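Local atomic coordinates of leucine aminopeptidase (Parabacteroides distasonis, PDB entry 3TC8), a protein that probably acts as a zinc-dependent aminopeptidase of the M28 family, releasing residues from the amino ends of peptides, or as a related glutaminyl-peptide cyclotransferase. Residues A[38-43]-A[101-106]; A[106-111]-A[162-167]; A[118-123]-A[281-286]; A[130-135]-A[153-158]; A[198-203]-A[264-269]. All blocks are in the same frame, centred on the assembly; numbering follows the deposited sequence.

The contacts run from the central sheet to loops at the zinc site. Contact 4, its centre about 4 Å from that of the chain, packs a helix on the sheet, and contact 5 pairs two strands of that same sheet; their centres lie about 12 Å apart, and S130 OG of the first bonds to V202 N of the second at 3.0 Å. Contacts 1, 2 and 3 join loops near the zinc ion. Contacts 1 and 2 share R106, whose nearest side-chain atom is about 5 Å from the zinc ion, while contact 3 holds the zinc ligand H281. R40 NH1 and D123 O join contacts 1 and 3 at 3.0 Å, and S109 OG and Q283 NE2 join contacts 2 and 3 at 2.8 Å.

Contact 1: residues A[38-43]-A[101-106]; sequences GPRVPN and AHWDSR
S105 OG accepts the backbone N of R40 at 2.9 Å, and the R40 guanidinium lies with one face over it, OG sitting 3.2 Å from CZ without a bond from NH1 or NH2. R40 is the centre of an inverse gamma turn, and its carbonyl O in turn accepts S105 N, also at 2.9 Å, in a nearly straight bond (173°) that comes from above the carbonyl plane. One residue thus clasps another through both its N and its O, pinning a turn against a chain leaving a sheet, here just beyond strand 96-102. Bends at chi2 (73°) and chi3 (64°) turn CD and NE of the arginine back. Its NH1 bonds to G38 O in the guanidinium plane, and also to D123 O. W103 offers its ring edge to R40 CG, the closest ring atom being CZ3 at 4.1 Å, while its indole NE1 is taken by R83 O. D104 OD1 accepts H102 ND1 and E159 N, and OD2 accepts the N of zinc ligand D160, a second-shell link. A water bridges the segments, accepting from R40 NE at 2.8 Å and donating to W103 O at 2.7 Å.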
# COMPACT_ATOMS: atom_id res chain seq x y z
N GLY A 38 16.71 6.80 -0.48
CA GLY A 38 17.18 6.05 0.65
C GLY A 38 15.98 5.49 1.42
O GLY A 38 14.85 5.87 1.13
N PRO A 39 16.21 4.63 2.39
CA PRO A 39 15.05 4.05 3.13
C PRO A 39 14.19 5.15 3.77
O PRO A 39 14.71 6.05 4.44
CB PRO A 39 15.75 3.16 4.17
CG PRO A 39 16.99 2.68 3.44
CD PRO A 39 17.47 3.93 2.71
N ARG A 40 12.88 5.05 3.57
CA ARG A 40 11.95 6.05 4.10
C ARG A 40 11.58 5.71 5.56
O ARG A 40 10.45 5.38 5.90
CB ARG A 40 10.71 6.13 3.22
CG ARG A 40 10.87 6.95 1.93
CD ARG A 40 11.69 6.32 0.82
NE ARG A 40 11.02 5.11 0.34
CZ ARG A 40 11.63 3.95 0.07
NH1 ARG A 40 12.95 3.79 0.16
NH2 ARG A 40 10.90 2.91 -0.30
N VAL A 41 12.59 5.77 6.42
CA VAL A 41 12.39 5.51 7.84
C VAL A 41 11.87 6.75 8.52
O VAL A 41 12.51 7.79 8.42
CB VAL A 41 13.69 4.97 8.49
CG1 VAL A 41 13.51 4.83 10.00
CG2 VAL A 41 14.18 3.68 7.84
N PRO A 42 10.77 6.69 9.26
CA PRO A 42 10.31 7.86 9.96
C PRO A 42 11.42 8.50 10.79
O PRO A 42 12.19 7.80 11.43
CB PRO A 42 9.14 7.35 10.79
CG PRO A 42 8.64 6.18 10.01
CD PRO A 42 9.86 5.55 9.37
N ASN A 43 11.45 9.83 10.75
CA ASN A 43 12.41 10.72 11.42
C ASN A 43 13.66 10.96 10.61
O ASN A 43 14.45 11.80 10.98
CB ASN A 43 12.76 10.28 12.84
CG ASN A 43 11.57 10.26 13.76
OD1 ASN A 43 10.54 10.80 13.45
ND2 ASN A 43 11.74 9.63 14.92
N ALA A 101 -1.96 2.50 0.43
CA ALA A 101 -0.69 1.76 0.52
C ALA A 101 0.15 2.44 1.62
O ALA A 101 -0.12 3.57 1.96
CB ALA A 101 0.06 1.88 -0.84
N HIS A 102 1.10 1.68 2.16
CA HIS A 102 2.04 2.30 3.10
C HIS A 102 3.27 2.78 2.36
O HIS A 102 3.73 2.15 1.40
CB HIS A 102 2.42 1.36 4.26
CG HIS A 102 3.52 0.40 4.01
ND1 HIS A 102 4.82 0.69 4.38
CD2 HIS A 102 3.57 -0.83 3.47
CE1 HIS A 102 5.62 -0.29 4.04
NE2 HIS A 102 4.89 -1.25 3.52
N TRP A 103 3.85 3.89 2.83
CA TRP A 103 5.00 4.50 2.15
C TRP A 103 6.31 4.46 2.92
O TRP A 103 7.37 4.74 2.35
CB TRP A 103 4.70 5.93 1.66
CG TRP A 103 4.60 6.98 2.70
CD1 TRP A 103 3.50 7.32 3.41
CD2 TRP A 103 5.61 7.92 3.07
NE1 TRP A 103 3.78 8.40 4.21
CE2 TRP A 103 5.05 8.82 3.99
CE3 TRP A 103 6.95 8.10 2.69
CZ2 TRP A 103 5.81 9.84 4.55
CZ3 TRP A 103 7.67 9.13 3.22
CH2 TRP A 103 7.10 10.00 4.12
N ASP A 104 6.26 4.19 4.22
CA ASP A 104 7.47 4.04 5.01
C ASP A 104 8.23 2.78 4.66
O ASP A 104 7.67 1.81 4.12
CB ASP A 104 7.15 4.05 6.50
CG ASP A 104 6.25 2.89 6.93
OD1 ASP A 104 5.20 2.69 6.29
OD2 ASP A 104 6.62 2.22 7.93
N SER A 105 9.51 2.80 5.03
CA SER A 105 10.37 1.62 4.95
C SER A 105 10.73 1.16 6.35
O SER A 105 11.02 1.94 7.24
CB SER A 105 11.71 2.01 4.24
OG SER A 105 11.50 2.59 2.98
N ARG A 106 10.79 -0.15 6.52
CA ARG A 106 11.16 -0.73 7.81
C ARG A 106 12.59 -0.35 8.19
O ARG A 106 13.50 -0.50 7.38
CB ARG A 106 10.98 -2.24 7.73
CG ARG A 106 11.24 -2.99 9.05
CD ARG A 106 10.36 -4.21 9.15
NE ARG A 106 10.59 -5.02 10.35
CZ ARG A 106 10.07 -4.73 11.53
NH1 ARG A 106 9.44 -3.60 11.74
NH2 ARG A 106 10.27 -5.52 12.58
O HOH W 1 8.35 4.47 -0.15

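Contact 2: residues A[106-111]-A[162-167]; sequences RPYSDH and GTPEFV
D110 and E165 meet through D110 OD2, which accepts the backbone N of E165 at 3.0 Å on its anti lone pair, the one turned away from OD1. The same oxygen takes R106 NH2, while OD1 receives R106 NE, a side-on salt bridge with one nitrogen on each oxygen. Both bonds are close to straight (169° and 167°), although NH2 stands above the carboxylate plane. Satisfied this way, the buried carboxylate would be expected to hold its negative charge. The NH1/NH2 edge of the same guanidinium grips G162 O end-on, with NH1 at 2.9 Å and NH2 at 3.0 Å, so NH2 serves both partners, and R106 NH1 also bonds to D160 O. Y108 CD2 lies over the centre of the guanidinium, and one face of the Y108 ring receives both P164 and F166: P164 CG sits 4.2 Å from the ring centroid, and F166 points an edge at that face, the planes 84° apart, with F166 CZ 3.8 Å from Y108 CD1. The phenol OH of Y108 is bonded to Y75 OH. E165 CG and CD pass obliquely by the NE2/CE1 side of the H111 ring, CG 3.5 Å from NE2, and a water links E165 OE2 to H111 NE2. P164 and E165 open a type I turn running to V167. With the nearest side-chain atoms of R106 and zinc ligand H281 about 3 Å apart, the arginine joins two loops, after strands 96-102 and 150-156, beside the zinc site of the M28 fold.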
# COMPACT_ATOMS: atom_id res chain seq x y z
N ARG A 106 10.79 -0.15 6.52
CA ARG A 106 11.16 -0.73 7.81
C ARG A 106 12.59 -0.35 8.19
O ARG A 106 13.50 -0.50 7.38
CB ARG A 106 10.98 -2.24 7.73
CG ARG A 106 11.24 -2.99 9.05
CD ARG A 106 10.36 -4.21 9.15
NE ARG A 106 10.59 -5.02 10.35
CZ ARG A 106 10.07 -4.73 11.53
NH1 ARG A 106 9.44 -3.60 11.74
NH2 ARG A 106 10.27 -5.52 12.58
N PRO A 107 12.82 -0.05 9.46
CA PRO A 107 14.18 0.30 9.92
C PRO A 107 15.10 -0.89 10.20
O PRO A 107 16.24 -0.69 10.58
CB PRO A 107 13.93 1.10 11.17
CG PRO A 107 12.65 0.55 11.71
CD PRO A 107 11.82 0.35 10.47
N TYR A 108 14.56 -2.07 10.03
CA TYR A 108 15.21 -3.32 10.34
C TYR A 108 15.11 -4.27 9.15
O TYR A 108 14.23 -4.12 8.30
CB TYR A 108 14.56 -4.03 11.54
CG TYR A 108 14.26 -3.15 12.72
CD1 TYR A 108 15.25 -2.40 13.34
CD2 TYR A 108 12.97 -3.01 13.19
CE1 TYR A 108 14.95 -1.60 14.42
CE2 TYR A 108 12.64 -2.18 14.27
CZ TYR A 108 13.65 -1.47 14.85
OH TYR A 108 13.34 -0.68 15.94
N SER A 109 16.02 -5.21 9.08
CA SER A 109 15.97 -6.34 8.14
C SER A 109 15.96 -7.62 8.96
O SER A 109 16.87 -8.43 8.91
CB SER A 109 17.12 -6.28 7.16
OG SER A 109 17.14 -5.05 6.48
N ASP A 110 14.89 -7.77 9.77
CA ASP A 110 14.90 -8.73 10.87
C ASP A 110 14.66 -10.17 10.47
O ASP A 110 14.82 -11.03 11.31
CB ASP A 110 13.98 -8.28 12.01
CG ASP A 110 12.55 -7.90 11.58
OD1 ASP A 110 12.35 -7.27 10.52
OD2 ASP A 110 11.62 -8.20 12.40
N HIS A 111 14.41 -10.40 9.19
CA HIS A 111 14.38 -11.72 8.62
C HIS A 111 15.59 -12.02 7.74
O HIS A 111 15.69 -13.08 7.11
CB HIS A 111 13.09 -11.99 7.88
CG HIS A 111 11.93 -12.15 8.79
ND1 HIS A 111 11.49 -13.38 9.19
CD2 HIS A 111 11.16 -11.25 9.44
CE1 HIS A 111 10.50 -13.23 10.06
NE2 HIS A 111 10.25 -11.94 10.20
N GLY A 162 6.88 -2.15 13.39
CA GLY A 162 6.45 -3.04 14.45
C GLY A 162 7.59 -3.81 15.06
O GLY A 162 8.72 -3.84 14.55
N THR A 163 7.30 -4.45 16.18
CA THR A 163 8.29 -5.18 16.97
C THR A 163 9.09 -6.11 16.08
O THR A 163 8.51 -6.97 15.40
CB THR A 163 7.60 -6.02 18.06
OG1 THR A 163 6.76 -5.15 18.83
CG2 THR A 163 8.63 -6.73 18.94
N PRO A 164 10.44 -6.04 16.13
CA PRO A 164 11.24 -6.94 15.31
C PRO A 164 11.46 -8.30 15.97
O PRO A 164 11.30 -8.48 17.19
CB PRO A 164 12.54 -6.18 15.13
CG PRO A 164 12.65 -5.38 16.36
CD PRO A 164 11.26 -4.98 16.73
N GLU A 165 11.92 -9.24 15.16
CA GLU A 165 12.13 -10.60 15.61
C GLU A 165 13.09 -10.70 16.78
O GLU A 165 12.96 -11.60 17.59
CB GLU A 165 12.66 -11.46 14.47
CG GLU A 165 11.67 -11.63 13.33
CD GLU A 165 10.42 -12.39 13.74
OE1 GLU A 165 10.53 -13.59 13.92
OE2 GLU A 165 9.34 -11.77 13.91
N PHE A 166 14.04 -9.77 16.88
CA PHE A 166 15.07 -9.83 17.93
C PHE A 166 14.65 -9.16 19.21
O PHE A 166 15.44 -9.15 20.17
CB PHE A 166 16.40 -9.25 17.37
CG PHE A 166 16.29 -7.85 16.82
CD1 PHE A 166 16.29 -6.75 17.64
CD2 PHE A 166 16.24 -7.63 15.46
CE1 PHE A 166 16.21 -5.47 17.14
CE2 PHE A 166 16.16 -6.35 14.93
CZ PHE A 166 16.14 -5.25 15.76
N VAL A 167 13.43 -8.63 19.30
CA VAL A 167 12.90 -8.07 20.54
C VAL A 167 11.89 -9.03 21.12
O VAL A 167 10.95 -9.43 20.47
CB VAL A 167 12.25 -6.68 20.26
CG1 VAL A 167 11.38 -6.18 21.42
CG2 VAL A 167 13.34 -5.63 19.93
O HOH W 2 8.09 -10.70 11.76

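Contact 3: residues A[118-123]-A[281-286]; sequences HRTPLD and HTQKDN. With EDO (1,2-ethanediol), chain E.
L122 turns its CB toward the 281-286 loop, where the carbonyl O of T282 lies 3.7 Å away. CG stands between the backbone N and the carbonyl carbon (chi1 50°), the crowded position. CD1 comes no closer to D285 than 4.3 Å, at OD2; that carboxylate is held by the backbone N atoms of D126 and D127. CD2 settles 3.5 Å from H281 CA and also meets T282 O, packing against the backbone from which the zinc-binding imidazole of H281 projects. D127 and D160 complete the protein ligands of the zinc, so the leucine is a second-shell neighbour of this M28-type metal site. The chain beyond H281 forms a type I turn from T282 to D285, started by an ST turn in which T282 OG1 accepts K284 N. Q283 NE2 donates to P121 O at 2.9 Å, with the acceptor in its amide plane, and also bonds to S109 OG. The T120 and Q283 side chains cross at about a right angle, T120 CG2 3.6 Å from Q283 NE2. A water accepts from D123 N and donates to Q283 O. 1,2-Ethanediol, probably from the crystallisation liquor, bonds through O2 to H118 ND1 and R119 NH1 and through O1 to R119 NH2.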
# COMPACT_ATOMS: atom_id res chain seq x y z
N HIS A 118 20.37 -7.41 10.69
CA HIS A 118 19.05 -7.35 11.28
C HIS A 118 18.63 -5.96 11.67
O HIS A 118 17.43 -5.64 11.63
CB HIS A 118 18.99 -8.23 12.53
CG HIS A 118 18.96 -9.68 12.21
ND1 HIS A 118 19.09 -10.66 13.18
CD2 HIS A 118 18.82 -10.32 11.01
CE1 HIS A 118 18.99 -11.84 12.59
NE2 HIS A 118 18.81 -11.66 11.27
N ARG A 119 19.60 -5.09 12.02
CA ARG A 119 19.31 -3.78 12.52
C ARG A 119 19.52 -2.69 11.46
O ARG A 119 19.57 -1.50 11.81
CB ARG A 119 20.13 -3.52 13.79
CG ARG A 119 19.63 -4.36 14.93
CD ARG A 119 20.61 -4.44 16.10
NE ARG A 119 20.16 -5.38 17.15
CZ ARG A 119 20.20 -6.71 17.06
NH1 ARG A 119 20.75 -7.33 16.04
NH2 ARG A 119 19.69 -7.46 18.05
N THR A 120 19.57 -3.09 10.19
CA THR A 120 19.79 -2.17 9.07
C THR A 120 18.50 -1.91 8.30
O THR A 120 17.79 -2.85 7.96
CB THR A 120 20.81 -2.78 8.11
OG1 THR A 120 22.03 -3.02 8.82
CG2 THR A 120 21.13 -1.85 6.94
N PRO A 121 18.15 -0.66 8.05
CA PRO A 121 16.95 -0.38 7.24
C PRO A 121 17.03 -0.98 5.87
O PRO A 121 18.10 -1.14 5.27
CB PRO A 121 16.95 1.16 7.12
CG PRO A 121 17.66 1.61 8.38
CD PRO A 121 18.78 0.58 8.54
N LEU A 122 15.87 -1.38 5.37
CA LEU A 122 15.78 -1.94 4.02
C LEU A 122 15.24 -0.90 3.04
O LEU A 122 14.62 0.09 3.41
CB LEU A 122 15.02 -3.24 4.04
CG LEU A 122 13.65 -3.31 4.75
CD1 LEU A 122 12.54 -2.62 3.92
CD2 LEU A 122 13.28 -4.74 5.09
N ASP A 123 15.50 -1.14 1.76
CA ASP A 123 15.08 -0.21 0.71
C ASP A 123 13.57 -0.17 0.60
O ASP A 123 13.00 0.83 0.18
CB ASP A 123 15.67 -0.59 -0.62
CG ASP A 123 17.09 -0.09 -0.82
OD1 ASP A 123 17.56 0.80 -0.09
OD2 ASP A 123 17.72 -0.58 -1.82
N HIS A 281 11.39 -8.35 4.48
CA HIS A 281 12.09 -7.97 5.71
C HIS A 281 13.56 -8.43 5.72
O HIS A 281 14.14 -8.76 6.77
CB HIS A 281 11.28 -8.36 6.97
CG HIS A 281 10.09 -7.48 7.14
ND1 HIS A 281 9.30 -7.48 8.26
CD2 HIS A 281 9.58 -6.52 6.32
CE1 HIS A 281 8.33 -6.59 8.11
NE2 HIS A 281 8.49 -5.98 6.95
N THR A 282 14.13 -8.43 4.54
CA THR A 282 15.56 -8.65 4.34
C THR A 282 16.15 -7.52 3.51
O THR A 282 15.43 -6.73 2.88
CB THR A 282 15.86 -9.96 3.56
OG1 THR A 282 15.66 -9.77 2.14
CG2 THR A 282 15.08 -11.17 4.05
N GLN A 283 17.48 -7.47 3.46
CA GLN A 283 18.17 -6.52 2.62
C GLN A 283 17.88 -6.66 1.14
O GLN A 283 18.06 -5.68 0.39
CB GLN A 283 19.68 -6.61 2.85
CG GLN A 283 20.11 -5.98 4.19
CD GLN A 283 20.06 -4.49 4.14
OE1 GLN A 283 20.93 -3.88 3.52
NE2 GLN A 283 19.05 -3.88 4.78
N LYS A 284 17.39 -7.82 0.73
CA LYS A 284 17.06 -8.03 -0.68
C LYS A 284 15.70 -7.51 -1.12
O LYS A 284 15.36 -7.68 -2.28
CB LYS A 284 17.19 -9.51 -1.00
CG LYS A 284 18.62 -9.96 -1.10
CD LYS A 284 18.75 -11.38 -1.58
CE LYS A 284 20.19 -11.84 -1.77
NZ LYS A 284 20.24 -13.34 -1.91
N ASP A 285 14.99 -6.77 -0.26
CA ASP A 285 13.80 -6.04 -0.72
C ASP A 285 14.25 -4.71 -1.38
O ASP A 285 14.07 -3.61 -0.84
CB ASP A 285 12.80 -5.81 0.40
CG ASP A 285 11.51 -5.18 -0.12
OD1 ASP A 285 11.37 -5.07 -1.35
OD2 ASP A 285 10.70 -4.73 0.70
N ASN A 286 14.76 -4.90 -2.58
CA ASN A 286 15.38 -3.85 -3.34
C ASN A 286 14.83 -3.85 -4.79
O ASN A 286 13.91 -4.60 -5.12
CB ASN A 286 16.92 -3.95 -3.26
CG ASN A 286 17.44 -5.18 -3.87
OD1 ASN A 286 16.83 -5.77 -4.74
ND2 ASN A 286 18.60 -5.63 -3.40
C1 EDO E . 20.51 -11.51 17.60
O1 EDO E . 20.29 -10.32 18.39
C2 EDO E . 20.93 -11.14 16.18
O2 EDO E . 20.11 -10.09 15.68
O HOH W 3 17.59 -2.99 1.13

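Contact 4: residues A[130-135]-A[153-158]; sequences SGVGAL and IIFFDA
V132 sets its CG1 methyl almost squarely over the ring of F155, 4.0 Å from the centroid and only 12° off the ring normal, a CH-pi contact in which CZ, at 3.9 Å, is the nearest ring carbon. A chi1 of 172°, with CG1 anti to the backbone N, brings that methyl over the ring, while CG2 reaches CD1 of the same ring. One turn further along the helix L135 takes the edge: its CB lies in the ring plane, 3.8 Å from F155 CE1, with CD1 also close to that carbon, and the two side chains slide past each other in opposite directions. The phenylalanine is therefore held over one face by a valine and at one edge by a leucine. L135 CB further meets I153 CG2 at 4.2 Å, so the helix bears on two residues of the strand that straddle I154. I154 points its CB away from the helix, and its side chain touches W182 of helix 177-184 beyond the sheet. The packing is purely apolar. W103 fills in beside both V132 and F155, and L99 and A101 of strand 96-102 touch L135. The axes of helix 130-135 and strand 153-156 approach to 9.7 Å at 159°, close to antiparallel. Helix 125-144 links strand 96-102 to the adjacent parallel strand 150-156, and this is the layer packing of a beta-alpha-beta crossover, here in the alpha/beta core of an M28-family protein.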
# COMPACT_ATOMS: atom_id res chain seq x y z
N SER A 130 6.23 -0.43 -4.01
CA SER A 130 5.39 -0.96 -5.11
C SER A 130 3.97 -0.44 -5.03
O SER A 130 3.42 0.01 -6.05
CB SER A 130 5.40 -2.47 -5.13
OG SER A 130 4.74 -3.01 -3.98
N GLY A 131 3.34 -0.49 -3.87
CA GLY A 131 1.96 -0.05 -3.75
C GLY A 131 1.82 1.43 -4.02
O GLY A 131 0.90 1.86 -4.70
N VAL A 132 2.77 2.20 -3.50
CA VAL A 132 2.73 3.65 -3.70
C VAL A 132 2.98 3.98 -5.18
O VAL A 132 2.33 4.84 -5.73
CB VAL A 132 3.78 4.35 -2.82
CG1 VAL A 132 3.93 5.80 -3.14
CG2 VAL A 132 3.41 4.15 -1.33
N GLY A 133 3.91 3.28 -5.82
CA GLY A 133 4.19 3.57 -7.24
C GLY A 133 3.02 3.20 -8.14
O GLY A 133 2.71 3.95 -9.07
N ALA A 134 2.37 2.07 -7.86
CA ALA A 134 1.17 1.70 -8.59
C ALA A 134 0.08 2.75 -8.38
O ALA A 134 -0.60 3.16 -9.33
CB ALA A 134 0.70 0.33 -8.24
N LEU A 135 -0.12 3.19 -7.14
CA LEU A 135 -1.12 4.20 -6.86
C LEU A 135 -0.79 5.54 -7.47
O LEU A 135 -1.71 6.26 -7.89
CB LEU A 135 -1.36 4.35 -5.36
CG LEU A 135 -2.10 3.20 -4.69
CD1 LEU A 135 -2.34 3.47 -3.21
CD2 LEU A 135 -3.43 2.84 -5.37
N ILE A 153 -6.72 8.70 -2.61
CA ILE A 153 -5.45 7.97 -2.59
C ILE A 153 -4.83 8.28 -1.23
O ILE A 153 -4.59 9.47 -0.96
CB ILE A 153 -4.53 8.44 -3.71
CG1 ILE A 153 -5.16 8.40 -5.11
CG2 ILE A 153 -3.20 7.76 -3.62
CD1 ILE A 153 -5.40 7.03 -5.62
N ILE A 154 -4.53 7.28 -0.46
CA ILE A 154 -3.86 7.51 0.84
C ILE A 154 -2.58 6.69 0.94
O ILE A 154 -2.58 5.49 0.76
CB ILE A 154 -4.73 7.28 2.08
CG1 ILE A 154 -6.01 8.11 1.96
CG2 ILE A 154 -3.91 7.61 3.33
CD1 ILE A 154 -6.93 8.09 3.21
N PHE A 155 -1.49 7.44 1.22
CA PHE A 155 -0.23 6.84 1.58
C PHE A 155 -0.09 6.93 3.11
O PHE A 155 0.09 8.01 3.66
CB PHE A 155 0.93 7.52 0.87
CG PHE A 155 0.78 7.62 -0.64
CD1 PHE A 155 0.20 6.61 -1.39
CD2 PHE A 155 1.24 8.75 -1.28
CE1 PHE A 155 0.10 6.76 -2.77
CE2 PHE A 155 1.16 8.88 -2.68
CZ PHE A 155 0.57 7.85 -3.39
N PHE A 156 -0.22 5.78 3.75
CA PHE A 156 -0.14 5.68 5.21
C PHE A 156 1.31 5.48 5.66
O PHE A 156 2.06 4.74 5.07
CB PHE A 156 -1.01 4.53 5.72
CG PHE A 156 -2.48 4.81 5.63
CD1 PHE A 156 -3.07 5.74 6.43
CD2 PHE A 156 -3.30 4.07 4.78
CE1 PHE A 156 -4.41 5.97 6.39
CE2 PHE A 156 -4.67 4.33 4.75
CZ PHE A 156 -5.22 5.24 5.57
N ASP A 157 1.64 6.18 6.72
CA ASP A 157 2.97 6.14 7.30
C ASP A 157 3.07 5.17 8.44
O ASP A 157 2.07 4.66 8.97
CB ASP A 157 3.36 7.55 7.80
CG ASP A 157 4.84 7.80 7.93
OD1 ASP A 157 5.67 6.93 7.60
OD2 ASP A 157 5.16 8.96 8.29
N ALA A 158 4.30 4.84 8.78
CA ALA A 158 4.62 4.12 10.00
C ALA A 158 3.86 2.79 10.07
O ALA A 158 3.47 2.35 11.16
CB ALA A 158 4.39 4.98 11.21

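Contact 5: residues A[198-203]-A[264-269]; sequences LLDMVG and DIINYD
The carboxylate of D264 carries L198 CD2 over one face, 3.6 Å from CG, and meets D200 CB near its plane at the OD1 edge, 3.8 Å away. D200 and I266 lie side by side, I266 CD1 over one face of the D200 carboxylate, 3.7 Å from OD2, with H102 on the opposite face. The two acids stand on the same side of the sheet with their OD2 atoms 4.9 Å apart, and D249 adds a third carboxylate beside them. Beneath the side chains the backbones pair in parallel, I265 N donating to L198 O at 2.9 Å and D200 N to I265 O at 3.0 Å, both nearly along the C=O axis. Further along the chain N267 N donates to the carbonyl O of selenomethionine M201, longer at 3.2 Å. On the other face L199 and I265 lie side by side, CD2 to CD1 at 3.7 Å, and V202 CG1 touches I265 O and, more loosely, CG2. The axes of 198-200 and 264-266 are inclined at 18°. Strand 262-266 is the outermost of the sheet within the chain; strand 195-200 separates it from strand 96-102, with helix 125-144 over L199 and helix 250-258 over L198 and D264.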
# COMPACT_ATOMS: atom_id res chain seq x y z
N LEU A 198 -6.32 -1.86 -0.64
CA LEU A 198 -4.93 -1.73 -0.24
C LEU A 198 -4.05 -2.49 -1.22
O LEU A 198 -4.32 -3.64 -1.53
CB LEU A 198 -4.77 -2.32 1.16
CG LEU A 198 -3.34 -2.50 1.69
CD1 LEU A 198 -2.58 -1.18 1.76
CD2 LEU A 198 -3.38 -3.14 3.06
N LEU A 199 -2.97 -1.86 -1.66
CA LEU A 199 -1.94 -2.51 -2.44
C LEU A 199 -0.71 -2.61 -1.53
O LEU A 199 -0.21 -1.58 -1.05
CB LEU A 199 -1.57 -1.70 -3.68
CG LEU A 199 -2.72 -1.35 -4.65
CD1 LEU A 199 -2.17 -0.61 -5.86
CD2 LEU A 199 -3.49 -2.59 -4.99
N ASP A 200 -0.18 -3.79 -1.38
CA ASP A 200 1.03 -4.01 -0.57
C ASP A 200 1.86 -5.10 -1.22
O ASP A 200 1.33 -6.18 -1.44
CB ASP A 200 0.61 -4.38 0.86
CG ASP A 200 1.74 -4.42 1.86
OD1 ASP A 200 2.87 -4.01 1.55
OD2 ASP A 200 1.50 -4.81 3.06
N MSE A 201 3.11 -4.83 -1.57
CA MSE A 201 3.93 -5.85 -2.23
C MSE A 201 3.29 -6.38 -3.51
O MSE A 201 3.00 -7.58 -3.65
CB MSE A 201 4.34 -7.00 -1.25
CG MSE A 201 5.21 -6.49 -0.10
SE MSE A 201 5.89 -7.80 1.04
CE MSE A 201 7.35 -8.17 0.13
N VAL A 202 3.06 -5.44 -4.40
CA VAL A 202 2.45 -5.66 -5.70
C VAL A 202 3.42 -5.48 -6.87
O VAL A 202 2.99 -5.32 -8.00
CB VAL A 202 1.19 -4.80 -5.90
CG1 VAL A 202 0.10 -5.21 -4.91
CG2 VAL A 202 1.52 -3.34 -5.86
N GLY A 203 4.73 -5.55 -6.59
CA GLY A 203 5.71 -5.37 -7.62
C GLY A 203 6.61 -6.52 -7.93
O GLY A 203 7.38 -6.45 -8.90
N ASP A 264 -7.07 -6.42 0.64
CA ASP A 264 -5.62 -6.34 0.47
C ASP A 264 -5.19 -7.14 -0.72
O ASP A 264 -5.48 -8.35 -0.76
CB ASP A 264 -4.93 -6.85 1.75
CG ASP A 264 -3.48 -6.50 1.87
OD1 ASP A 264 -2.86 -5.87 0.99
OD2 ASP A 264 -2.91 -6.90 2.97
N ILE A 265 -4.54 -6.49 -1.68
CA ILE A 265 -3.90 -7.13 -2.82
C ILE A 265 -2.43 -7.18 -2.45
O ILE A 265 -1.76 -6.14 -2.39
CB ILE A 265 -4.13 -6.34 -4.13
CG1 ILE A 265 -5.62 -6.13 -4.41
CG2 ILE A 265 -3.41 -7.03 -5.29
CD1 ILE A 265 -5.94 -5.34 -5.63
N ILE A 266 -1.92 -8.38 -2.20
CA ILE A 266 -0.60 -8.60 -1.61
C ILE A 266 -0.04 -9.92 -2.03
O ILE A 266 -0.74 -10.93 -2.04
CB ILE A 266 -0.67 -8.46 -0.05
CG1 ILE A 266 0.70 -8.73 0.57
CG2 ILE A 266 -1.74 -9.34 0.57
CD1 ILE A 266 0.81 -8.30 2.03
N ASN A 267 1.23 -9.92 -2.38
CA ASN A 267 1.92 -11.17 -2.72
C ASN A 267 1.96 -12.09 -1.49
O ASN A 267 2.53 -11.72 -0.46
CB ASN A 267 3.31 -10.76 -3.22
CG ASN A 267 4.10 -11.91 -3.85
OD1 ASN A 267 3.62 -13.05 -3.98
ND2 ASN A 267 5.34 -11.60 -4.23
N TYR A 268 1.37 -13.27 -1.62
CA TYR A 268 1.34 -14.27 -0.59
C TYR A 268 1.82 -15.58 -1.17
O TYR A 268 1.43 -15.97 -2.26
CB TYR A 268 -0.10 -14.46 -0.09
CG TYR A 268 -0.31 -15.59 0.88
CD1 TYR A 268 0.08 -15.47 2.21
CD2 TYR A 268 -0.97 -16.74 0.50
CE1 TYR A 268 -0.14 -16.51 3.13
CE2 TYR A 268 -1.19 -17.78 1.39
CZ TYR A 268 -0.80 -17.66 2.70
OH TYR A 268 -1.02 -18.67 3.62
N ASP A 269 2.64 -16.30 -0.40
CA ASP A 269 3.13 -17.62 -0.77
C ASP A 269 2.68 -18.64 0.24
O ASP A 269 3.23 -18.62 1.33
CB ASP A 269 4.63 -17.59 -0.80
CG ASP A 269 5.24 -18.94 -1.25
OD1 ASP A 269 4.50 -19.97 -1.31
OD2 ASP A 269 6.43 -18.90 -1.52
O HOH W 4 5.37 -8.69 -4.80